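Local coordinates for oxidoreductase, short chain dehydrogenase/reductase family protein (Bifidobacterium adolescentis L2-32, PDB 6OW4) that acts as an NADH-dependent 20beta-hydroxysteroid dehydrogenase of the short-chain dehydrogenase/reductase family, interconverting keto and hydroxyl groups at steroid carbon 20, at the interface of chains A and B. Coordinates in Å, arbitrary orientation; residue numbers count along the deposited sequence, not the author numbering. Chains: chain A/B, Oxidoreductase, short chain dehydrogenase/reductase family protein.

The interface of chains A and B. Residues chain A 234, 261; chain B 14, 17, 21-23.
A:Trp234 lays its indole over the N-terminal segment of the neighbouring chain, with B:Tyr21 under one face; a broad, flat ring suits a place that must span two aromatic residues. The tyrosine packs by its root and near rim: its CB lies 3.3 Å from CD1 of the indole, and its CD2 sits 3.5 Å from CG, while the two side chains run roughly at right angles. With CG of the tryptophan turned away from its backbone N (chi1 -168°), the six-membered ring reaches on along the partner chain to B:Phe17, which lies beneath it on the face B:Tyr21 also uses, again crossing at about a right angle. There CH2 of the indole meets CD2 of the phenyl ring at 3.6 Å, and CB of the phenylalanine touches CZ2. B:Glu14, about one turn earlier in helix 13-20, bends at chi2 and brings its carboxylate OE2 to the indole edge, in plane and 3.6 Å from CZ2, where the weakly positive rim would suit an anion. CD1 of B:Leu23 comes to the pyrrole rim near the ring plane, 3.8 Å from CD1 of the indole, a branched aliphatic tip filling in beside the ring. An alanine in place of A:Trp234 would probably leave a gap over B:Tyr21 and B:Phe17, stripping both of the indole face they share. Farther out, the small apolar methyl CG2 of A:Thr261 braces CD1 of B:Tyr21 at 3.9 Å. A water joins the backbones, 2.6 Å from O of A:Trp234 and 2.7 Å from O of B:Pro22, whose ring limits flexibility. This largely apolar patch, repeated by two-fold symmetry, probably anchors one subunit's N-terminal segment on the other and, if the deposited assembly is biological, helps hold the pair together.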
# COMPACT_ATOMS: atom_id res chain seq x y z
N TRP A 234 21.00 -12.79 -3.24
CA TRP A 234 22.44 -13.07 -3.46
C TRP A 234 22.66 -13.48 -4.91
O TRP A 234 22.80 -14.70 -5.18
CB TRP A 234 22.93 -14.15 -2.48
CG TRP A 234 24.42 -14.27 -2.45
CD1 TRP A 234 25.20 -15.09 -3.22
CD2 TRP A 234 25.32 -13.52 -1.63
NE1 TRP A 234 26.52 -14.91 -2.92
CE2 TRP A 234 26.63 -13.95 -1.95
CE3 TRP A 234 25.15 -12.54 -0.65
CZ2 TRP A 234 27.76 -13.43 -1.32
CZ3 TRP A 234 26.27 -12.02 -0.03
CH2 TRP A 234 27.55 -12.46 -0.36
N THR A 261 17.81 -16.41 -3.36
CA THR A 261 18.71 -16.93 -4.42
C THR A 261 18.07 -16.67 -5.79
O THR A 261 16.87 -16.35 -5.82
CB THR A 261 19.04 -18.41 -4.18
OG1 THR A 261 17.81 -19.13 -4.10
CG2 THR A 261 19.84 -18.62 -2.91
N GLU B 14 33.51 -15.98 2.33
CA GLU B 14 33.00 -16.02 0.93
C GLU B 14 32.68 -17.46 0.52
O GLU B 14 31.70 -17.65 -0.22
CB GLU B 14 34.00 -15.38 -0.03
CG GLU B 14 33.39 -14.96 -1.36
CD GLU B 14 32.27 -13.93 -1.26
OE1 GLU B 14 32.43 -12.96 -0.48
OE2 GLU B 14 31.25 -14.11 -1.95
N PHE B 17 29.26 -18.22 2.01
CA PHE B 17 28.24 -17.53 1.18
C PHE B 17 28.03 -18.30 -0.13
O PHE B 17 26.87 -18.40 -0.58
CB PHE B 17 28.64 -16.08 0.88
CG PHE B 17 28.60 -15.12 2.04
CD1 PHE B 17 27.62 -15.21 3.02
CD2 PHE B 17 29.54 -14.10 2.14
CE1 PHE B 17 27.59 -14.31 4.08
CE2 PHE B 17 29.51 -13.20 3.20
CZ PHE B 17 28.54 -13.31 4.17
N TYR B 21 24.38 -19.81 -0.86
CA TYR B 21 23.65 -19.15 -1.97
C TYR B 21 24.23 -19.56 -3.32
O TYR B 21 25.09 -18.86 -3.86
CB TYR B 21 23.70 -17.63 -1.79
CG TYR B 21 23.27 -17.13 -0.44
CD1 TYR B 21 22.00 -17.39 0.05
CD2 TYR B 21 24.12 -16.36 0.34
CE1 TYR B 21 21.59 -16.91 1.28
CE2 TYR B 21 23.72 -15.87 1.57
CZ TYR B 21 22.46 -16.15 2.05
OH TYR B 21 22.06 -15.68 3.27
N PRO B 22 23.79 -20.69 -3.92
CA PRO B 22 24.15 -21.03 -5.30
C PRO B 22 23.61 -19.99 -6.29
O PRO B 22 22.51 -19.50 -6.08
CB PRO B 22 23.50 -22.39 -5.56
CG PRO B 22 23.20 -22.94 -4.18
CD PRO B 22 22.93 -21.72 -3.31
N LEU B 23 24.39 -19.70 -7.34
CA LEU B 23 24.11 -18.62 -8.33
C LEU B 23 23.39 -19.19 -9.56
O LEU B 23 22.52 -18.48 -10.09
CB LEU B 23 25.43 -17.95 -8.72
CG LEU B 23 25.86 -16.77 -7.86
CD1 LEU B 23 25.76 -17.09 -6.38
CD2 LEU B 23 27.27 -16.33 -8.22
O HOH W 1 21.66 -16.91 -5.80